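Bacint_00347 (Bacteroides intestinalis DSM 17393, PDB 5MUM) is a glycoside hydrolase built as a beta-propeller that probably acts as a rhamnosidase, cleaving rhamnose from glycans. Local coordinates at residues Leu192-Asp197 / Pro254-Asn259; Thr212-Trp217 / Tyr233-Asp238; Tyr302-His307 / Arg315-Arg320. One frame throughout, in Å; residues are numbered along the deposited sequence.

Interaction 1: Leu192-Asp197 / Pro254-Asn259; sequences LIDGED and PIRYNN
D194 and R256 run side by side and point the same way, and a salt bridge joins their ends. The guanidinium comes side-on, with NE and NH2 both reaching a single carboxylate oxygen. R256 NE lies 2.8 Å from D194 OD2, and R256 NH2 lies 2.9 Å from it. OD2 sits near the guanidinium plane, but the two flat groups are turned 60° apart. D194 CG stands anti to the backbone N (chi1 -180°), which swings the carboxylate over to the P254 and R256 side. P254 CG packs on one face of the guanidinium, toward its rim, and also touches D194 CB at 3.6 Å. E196 crosses R256 at about a right angle and rests on its aliphatic part, with E196 CD 3.7 Å from R256 CD. The backbones themselves meet in a single bridge, I193 with I255. I255 N donates to L192 O, and D194 N donates to I255 O at 2.9 Å. The other carboxylate oxygen, D194 OD1, accepts from E196 N in an Asx turn. One water links D194 O, E196 OE1 and Y257 N. D194 thus ties both loops with one carboxylate, and the bonds to its two oxygens probably favour the charged form.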
# COMPACT_ATOMS: atom_id res chain seq x y z
N LEU A 192 3.49 -14.85 -11.68
CA LEU A 192 3.03 -13.68 -12.40
C LEU A 192 4.18 -12.80 -12.88
O LEU A 192 4.26 -12.50 -14.07
CB LEU A 192 2.09 -12.89 -11.52
CG LEU A 192 1.45 -11.68 -12.15
CD1 LEU A 192 0.84 -12.05 -13.48
CD2 LEU A 192 0.43 -11.12 -11.18
N ILE A 193 5.04 -12.40 -11.95
CA ILE A 193 6.24 -11.65 -12.27
C ILE A 193 7.37 -12.63 -12.07
O ILE A 193 7.51 -13.18 -10.99
CB ILE A 193 6.42 -10.41 -11.39
CG1 ILE A 193 5.25 -9.43 -11.54
CG2 ILE A 193 7.70 -9.65 -11.78
CD1 ILE A 193 5.22 -8.43 -10.42
N ASP A 194 8.17 -12.82 -13.11
CA ASP A 194 9.26 -13.77 -13.13
C ASP A 194 10.63 -13.09 -13.31
O ASP A 194 10.94 -12.57 -14.38
CB ASP A 194 8.98 -14.78 -14.23
CG ASP A 194 10.02 -15.84 -14.37
OD1 ASP A 194 10.82 -16.04 -13.44
OD2 ASP A 194 10.03 -16.48 -15.47
N GLY A 195 11.43 -13.14 -12.26
CA GLY A 195 12.78 -12.59 -12.24
C GLY A 195 13.80 -13.50 -12.90
O GLY A 195 14.99 -13.12 -13.00
N GLU A 196 13.35 -14.71 -13.28
CA GLU A 196 14.13 -15.71 -14.03
C GLU A 196 15.41 -16.13 -13.31
O GLU A 196 16.45 -16.34 -13.94
CB GLU A 196 14.48 -15.19 -15.42
CG GLU A 196 13.30 -14.79 -16.27
CD GLU A 196 13.74 -14.12 -17.55
OE1 GLU A 196 13.78 -12.85 -17.63
OE2 GLU A 196 14.05 -14.88 -18.49
N ASP A 197 15.35 -16.15 -11.98
CA ASP A 197 16.49 -16.44 -11.15
C ASP A 197 17.64 -15.41 -11.31
O ASP A 197 18.80 -15.68 -10.99
CB ASP A 197 16.97 -17.89 -11.44
N PRO A 254 4.64 -15.90 -17.75
CA PRO A 254 4.75 -14.81 -16.78
C PRO A 254 5.38 -13.55 -17.37
O PRO A 254 5.82 -13.53 -18.52
CB PRO A 254 5.66 -15.39 -15.72
CG PRO A 254 6.57 -16.27 -16.49
CD PRO A 254 5.74 -16.87 -17.60
N ILE A 255 5.40 -12.49 -16.57
CA ILE A 255 5.91 -11.22 -17.07
C ILE A 255 7.37 -11.14 -16.64
O ILE A 255 7.67 -11.16 -15.44
CB ILE A 255 5.16 -10.02 -16.50
CG1 ILE A 255 3.65 -10.16 -16.77
CG2 ILE A 255 5.73 -8.73 -17.11
CD1 ILE A 255 2.77 -9.11 -16.15
N ARG A 256 8.25 -10.96 -17.60
CA ARG A 256 9.69 -10.94 -17.41
C ARG A 256 10.23 -9.61 -17.82
O ARG A 256 9.53 -8.78 -18.37
CB ARG A 256 10.30 -12.01 -18.29
CG ARG A 256 9.99 -13.39 -17.81
CD ARG A 256 10.30 -14.45 -18.85
NE ARG A 256 10.12 -15.73 -18.17
CZ ARG A 256 9.62 -16.84 -18.70
NH1 ARG A 256 9.24 -16.90 -19.98
NH2 ARG A 256 9.54 -17.91 -17.91
N TYR A 257 11.51 -9.41 -17.57
CA TYR A 257 12.18 -8.18 -17.98
C TYR A 257 11.91 -7.84 -19.46
O TYR A 257 11.63 -6.68 -19.81
CB TYR A 257 13.67 -8.32 -17.66
CG TYR A 257 14.48 -7.14 -18.09
CD1 TYR A 257 14.36 -5.93 -17.44
CD2 TYR A 257 15.38 -7.24 -19.17
CE1 TYR A 257 15.09 -4.82 -17.86
CE2 TYR A 257 16.10 -6.13 -19.61
CZ TYR A 257 15.95 -4.93 -18.95
OH TYR A 257 16.68 -3.84 -19.37
N ASN A 258 11.99 -8.85 -20.32
CA ASN A 258 11.93 -8.67 -21.76
C ASN A 258 10.56 -8.28 -22.25
O ASN A 258 10.46 -7.48 -23.15
CB ASN A 258 12.44 -9.92 -22.53
CG ASN A 258 11.43 -11.04 -22.56
OD1 ASN A 258 10.68 -11.19 -23.54
ND2 ASN A 258 11.38 -11.82 -21.48
N ASN A 259 9.49 -8.80 -21.63
CA ASN A 259 8.13 -8.54 -22.14
C ASN A 259 7.28 -7.60 -21.28
O ASN A 259 6.18 -7.23 -21.69
CB ASN A 259 7.37 -9.85 -22.41
CG ASN A 259 7.07 -10.65 -21.16
OD1 ASN A 259 7.84 -10.64 -20.24
ND2 ASN A 259 5.90 -11.31 -21.11
O HOH W 1 12.93 -11.31 -15.75
O HOH W 2 13.51 -11.30 -19.79

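Interaction 2: Thr212-Trp217 / Tyr233-Asp238; sequences TIHLSW and YARSYD
T212 meets Y237 where the paired strands run out: the two side chains lie alongside, and T212 OG1 is 3.4 Å from Y237 CD1. A water joins T212 OG1 to Y237 O. I213 and S236 form a hydrogen-bonded antiparallel pair, I213 N to S236 O and S236 N to I213 O both measuring 2.8 Å. H214 carries the main side-chain contact. Its ND1 is 2.6 Å from Y233 OH, a hydrogen bond in which either atom could be the donor. The two rings meet rim to rim, with planes 40° apart. The same hydroxyl is gripped side-on by R235, with R235 NE 2.9 Å and R235 NH2 3.0 Å from Y233 OH. R235 bends at chi3 (65°) to bring both nitrogens round, and the oxygen lies in the guanidinium plane. Three nitrogens from two side chains therefore hold the phenol oxygen. L215 and A234 repeat the hydrogen-bonded pairing, with L215 N 2.8 Å from A234 O. S216 faces Y233 in a non-hydrogen-bonded pair, and its OG bonds to Q204. W217 turns its ring back over the partner strand, laying one face over Y233 N and bringing CZ3 to 4.1 Å from A234 CB. The hairpin forms the two middle strands of a four-stranded antiparallel sheet, consistent with a propeller blade. Strand 200-207 flanks it beside 213-220, and strand 261-264 lies beyond 228-236. The face with H214, S216 and Y233 packs on M278 of strand 277-280 and on strand 286-292.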
# COMPACT_ATOMS: atom_id res chain seq x y z
N THR A 212 -10.93 -3.57 -11.70
CA THR A 212 -9.71 -3.89 -12.44
C THR A 212 -8.55 -3.87 -11.47
O THR A 212 -8.41 -2.94 -10.67
CB THR A 212 -9.50 -2.90 -13.57
OG1 THR A 212 -10.60 -3.04 -14.46
CG2 THR A 212 -8.22 -3.14 -14.35
N ILE A 213 -7.74 -4.91 -11.55
CA ILE A 213 -6.52 -5.00 -10.79
C ILE A 213 -5.39 -4.32 -11.54
O ILE A 213 -5.07 -4.72 -12.63
CB ILE A 213 -6.12 -6.44 -10.48
CG1 ILE A 213 -7.21 -7.18 -9.73
CG2 ILE A 213 -4.82 -6.48 -9.68
CD1 ILE A 213 -7.08 -8.69 -9.88
N HIS A 214 -4.77 -3.33 -10.91
CA HIS A 214 -3.60 -2.69 -11.47
C HIS A 214 -2.39 -3.12 -10.65
O HIS A 214 -2.50 -3.27 -9.43
CB HIS A 214 -3.73 -1.20 -11.36
CG HIS A 214 -4.90 -0.64 -12.08
ND1 HIS A 214 -4.78 -0.12 -13.34
CD2 HIS A 214 -6.21 -0.50 -11.73
CE1 HIS A 214 -5.98 0.27 -13.76
NE2 HIS A 214 -6.86 0.07 -12.78
N LEU A 215 -1.29 -3.33 -11.33
CA LEU A 215 -0.07 -3.89 -10.75
C LEU A 215 1.10 -3.08 -11.30
O LEU A 215 1.22 -2.89 -12.52
CB LEU A 215 0.05 -5.36 -11.14
CG LEU A 215 1.37 -6.07 -10.84
CD1 LEU A 215 1.67 -6.07 -9.36
CD2 LEU A 215 1.40 -7.51 -11.35
N SER A 216 1.99 -2.61 -10.42
CA SER A 216 3.22 -2.01 -10.93
C SER A 216 4.32 -2.47 -10.07
O SER A 216 4.07 -2.94 -8.97
CB SER A 216 3.17 -0.50 -11.01
OG SER A 216 2.84 0.08 -9.77
N TRP A 217 5.54 -2.39 -10.58
CA TRP A 217 6.68 -2.88 -9.85
C TRP A 217 7.96 -2.30 -10.36
O TRP A 217 8.01 -1.75 -11.43
CB TRP A 217 6.76 -4.42 -9.88
CG TRP A 217 7.07 -5.05 -11.20
CD1 TRP A 217 8.28 -5.46 -11.63
CD2 TRP A 217 6.14 -5.33 -12.25
NE1 TRP A 217 8.17 -6.03 -12.89
CE2 TRP A 217 6.86 -5.96 -13.29
CE3 TRP A 217 4.75 -5.16 -12.40
CZ2 TRP A 217 6.25 -6.38 -14.46
CZ3 TRP A 217 4.14 -5.57 -13.58
CH2 TRP A 217 4.88 -6.16 -14.59
N TYR A 233 4.27 -2.23 -15.45
CA TYR A 233 2.84 -2.20 -15.24
C TYR A 233 2.14 -3.35 -15.89
O TYR A 233 2.48 -3.75 -17.02
CB TYR A 233 2.31 -0.90 -15.80
CG TYR A 233 0.82 -0.75 -15.68
CD1 TYR A 233 0.25 -0.36 -14.50
CD2 TYR A 233 -0.02 -1.04 -16.77
CE1 TYR A 233 -1.12 -0.23 -14.38
CE2 TYR A 233 -1.39 -0.94 -16.67
CZ TYR A 233 -1.94 -0.51 -15.49
OH TYR A 233 -3.29 -0.36 -15.42
N ALA A 234 1.05 -3.79 -15.22
CA ALA A 234 0.13 -4.72 -15.82
C ALA A 234 -1.23 -4.49 -15.18
O ALA A 234 -1.33 -3.99 -14.05
CB ALA A 234 0.60 -6.15 -15.60
N ARG A 235 -2.27 -4.89 -15.89
CA ARG A 235 -3.61 -4.88 -15.33
C ARG A 235 -4.40 -6.11 -15.67
O ARG A 235 -4.13 -6.75 -16.68
CB ARG A 235 -4.36 -3.64 -15.78
CG ARG A 235 -4.69 -3.65 -17.26
CD ARG A 235 -5.64 -2.61 -17.67
NE ARG A 235 -5.06 -1.31 -17.47
CZ ARG A 235 -5.16 -0.27 -18.29
NH1 ARG A 235 -5.84 -0.30 -19.45
NH2 ARG A 235 -4.56 0.85 -17.91
N SER A 236 -5.40 -6.42 -14.85
CA SER A 236 -6.27 -7.55 -15.11
C SER A 236 -7.68 -7.13 -14.82
O SER A 236 -8.01 -6.62 -13.73
CB SER A 236 -5.91 -8.77 -14.24
OG SER A 236 -6.92 -9.77 -14.34
N TYR A 237 -8.53 -7.37 -15.82
CA TYR A 237 -9.93 -7.07 -15.69
C TYR A 237 -10.70 -8.22 -15.09
O TYR A 237 -11.83 -8.05 -14.66
CB TYR A 237 -10.47 -6.76 -17.06
CG TYR A 237 -9.79 -5.62 -17.77
CD1 TYR A 237 -10.22 -4.32 -17.58
CD2 TYR A 237 -8.71 -5.85 -18.65
CE1 TYR A 237 -9.63 -3.27 -18.25
CE2 TYR A 237 -8.10 -4.80 -19.33
CZ TYR A 237 -8.56 -3.53 -19.14
OH TYR A 237 -7.97 -2.50 -19.82
N ASP A 238 -10.16 -9.42 -15.14
CA ASP A 238 -10.92 -10.61 -14.77
C ASP A 238 -10.47 -11.29 -13.47
O ASP A 238 -10.38 -12.51 -13.39
CB ASP A 238 -10.96 -11.59 -15.94
CG ASP A 238 -9.59 -12.03 -16.38
OD1 ASP A 238 -8.59 -11.68 -15.71
OD2 ASP A 238 -9.54 -12.78 -17.40
O HOH W 3 -12.64 -5.04 -14.44

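Interaction 3: Tyr302-His307 / Arg315-Arg320; sequences YRIVWH and RQVSDR
The antiparallel hairpin of strands 301-307 and 312-316 closes one edge of a four-stranded sheet, consistent with a propeller blade, and this contact covers the end away from its turn. I304 and R315 form a hydrogen-bonded pair: I304 N to R315 O and R315 N to I304 O are both 2.9 Å. Past Q316 the second strand ends, but the chain keeps its hold. V317 N donates almost straight to Y302 O at 2.8 Å, reaching it from above the carbonyl plane. S318 OG then takes over from the backbone, accepting from Y302 N at 2.8 Å. With chi1 at 59°, that oxygen sits between the serine's own N and carbonyl carbon; it also bonds to Q301. S318 CB lies at the edge of the Y302 ring, 3.9 Å from CD2. V317 CG2 packs on the backbone of the first strand, 3.7 Å from R303 C. W306 sets the rim of its ring against R315, with CZ3 3.8 Å from R315 CB. R315 extends fully beyond this point, and its guanidinium bonds to the carbonyls of V369 and G372. R303 NH2 bonds to the W292 carbonyl and makes a salt bridge with D294. Strand 286-292 pairs with 301-307 along its other edge. Strand 347-352 supplies Y350 against V317, joining this sheet to the next in the chain.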
# COMPACT_ATOMS: atom_id res chain seq x y z
N TYR A 302 10.15 13.39 -5.40
CA TYR A 302 8.90 12.70 -5.60
C TYR A 302 8.40 12.85 -7.02
O TYR A 302 8.57 13.91 -7.66
CB TYR A 302 7.84 13.24 -4.68
CG TYR A 302 7.95 12.83 -3.24
CD1 TYR A 302 7.63 11.54 -2.85
CD2 TYR A 302 8.33 13.73 -2.26
CE1 TYR A 302 7.70 11.15 -1.53
CE2 TYR A 302 8.43 13.35 -0.94
CZ TYR A 302 8.07 12.07 -0.57
OH TYR A 302 8.10 11.70 0.75
N ARG A 303 7.80 11.77 -7.51
CA ARG A 303 7.36 11.65 -8.89
C ARG A 303 5.98 11.05 -8.96
O ARG A 303 5.54 10.32 -8.05
CB ARG A 303 8.24 10.69 -9.68
CG ARG A 303 9.72 10.86 -9.50
CD ARG A 303 10.23 12.09 -10.18
NE ARG A 303 11.63 12.26 -9.82
CZ ARG A 303 12.54 12.84 -10.58
NH1 ARG A 303 12.25 13.28 -11.80
NH2 ARG A 303 13.76 12.97 -10.13
N ILE A 304 5.35 11.30 -10.09
CA ILE A 304 4.09 10.67 -10.41
C ILE A 304 4.25 10.17 -11.83
O ILE A 304 4.84 10.86 -12.67
CB ILE A 304 2.92 11.63 -10.19
CG1 ILE A 304 1.62 10.86 -10.26
CG2 ILE A 304 2.95 12.80 -11.17
CD1 ILE A 304 0.45 11.76 -9.96
N VAL A 305 3.82 8.94 -12.05
CA VAL A 305 3.96 8.27 -13.34
C VAL A 305 2.55 7.82 -13.65
O VAL A 305 1.93 7.19 -12.79
CB VAL A 305 4.90 7.09 -13.26
CG1 VAL A 305 4.97 6.35 -14.60
CG2 VAL A 305 6.26 7.53 -12.82
N TRP A 306 2.03 8.16 -14.81
CA TRP A 306 0.63 7.81 -15.07
C TRP A 306 0.40 7.55 -16.55
O TRP A 306 1.19 7.97 -17.39
CB TRP A 306 -0.34 8.87 -14.53
CG TRP A 306 -0.42 10.13 -15.35
CD1 TRP A 306 -1.44 10.51 -16.16
CD2 TRP A 306 0.55 11.21 -15.42
NE1 TRP A 306 -1.18 11.73 -16.73
CE2 TRP A 306 0.04 12.18 -16.30
CE3 TRP A 306 1.79 11.44 -14.80
CZ2 TRP A 306 0.70 13.37 -16.59
CZ3 TRP A 306 2.45 12.63 -15.09
CH2 TRP A 306 1.93 13.55 -16.00
N HIS A 307 -0.66 6.80 -16.82
CA HIS A 307 -1.07 6.50 -18.16
C HIS A 307 -2.46 7.03 -18.31
O HIS A 307 -3.36 6.62 -17.61
CB HIS A 307 -1.01 5.02 -18.44
CG HIS A 307 -1.14 4.66 -19.88
ND1 HIS A 307 -2.36 4.53 -20.51
CD2 HIS A 307 -0.21 4.32 -20.80
CE1 HIS A 307 -2.16 4.17 -21.77
NE2 HIS A 307 -0.87 4.01 -21.96
N ARG A 315 6.15 13.05 -14.03
CA ARG A 315 6.33 14.41 -13.63
C ARG A 315 6.88 14.45 -12.20
O ARG A 315 6.55 13.61 -11.35
CB ARG A 315 4.99 15.12 -13.69
CG ARG A 315 5.05 16.58 -13.37
CD ARG A 315 3.67 17.19 -13.47
NE ARG A 315 3.79 18.60 -13.15
CZ ARG A 315 2.79 19.43 -12.87
NH1 ARG A 315 1.52 19.03 -12.87
NH2 ARG A 315 3.10 20.68 -12.59
N GLN A 316 7.71 15.45 -11.97
CA GLN A 316 8.28 15.70 -10.67
C GLN A 316 7.21 16.42 -9.87
O GLN A 316 6.57 17.39 -10.33
CB GLN A 316 9.57 16.53 -10.81
CG GLN A 316 10.31 16.67 -9.50
CD GLN A 316 11.63 17.39 -9.59
OE1 GLN A 316 11.90 18.33 -8.81
NE2 GLN A 316 12.49 16.93 -10.48
N VAL A 317 7.01 15.96 -8.65
CA VAL A 317 5.96 16.52 -7.79
C VAL A 317 6.56 17.52 -6.82
O VAL A 317 5.96 18.56 -6.55
CB VAL A 317 5.28 15.39 -7.02
CG1 VAL A 317 4.21 15.89 -6.04
CG2 VAL A 317 4.70 14.40 -8.01
N SER A 318 7.72 17.16 -6.27
CA SER A 318 8.36 17.93 -5.24
C SER A 318 9.41 18.91 -5.78
O SER A 318 9.75 18.89 -6.96
CB SER A 318 9.04 16.97 -4.25
OG SER A 318 10.00 16.15 -4.89
N ASP A 319 9.90 19.76 -4.89
CA ASP A 319 10.94 20.73 -5.25
C ASP A 319 11.94 20.75 -4.09
O ASP A 319 12.17 21.78 -3.41
CB ASP A 319 10.28 22.08 -5.51
CG ASP A 319 11.25 23.19 -5.86
OD1 ASP A 319 12.28 22.96 -6.55
OD2 ASP A 319 10.95 24.32 -5.44
N ARG A 320 12.49 19.58 -3.84
CA ARG A 320 13.38 19.35 -2.70
C ARG A 320 14.78 19.83 -2.99
O ARG A 320 15.15 19.98 -4.13
CB ARG A 320 13.45 17.86 -2.35
CG ARG A 320 12.11 17.16 -2.17
CD ARG A 320 12.26 15.70 -1.75
NE ARG A 320 12.82 15.64 -0.40
CZ ARG A 320 14.08 15.42 -0.08
NH1 ARG A 320 14.99 15.12 -1.00
NH2 ARG A 320 14.45 15.50 1.21

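Interactions 1 and 2 pack against each other. Along the chain, the hairpin of interaction 2 is nested inside the loop closed by interaction 1, and their centres are 15 Å apart. I255 CG2 packs on W217 CZ2 at 3.6 Å, and L192 CD2 meets L215 CD2 at 3.7 Å, so the bridged loops pack on the L215, W217 and A234 side chains of that hairpin. Interaction 3 follows later, in the next sheet along the chain. Its nearest atoms are about 5 Å from interaction 2 and about 13 Å from interaction 1, with no touch. Small molecules, probably from the crystallisation liquor, lie about 5 Å from the side chains of S216 (1,2-ethanediol) and R303 (pentaethylene glycol).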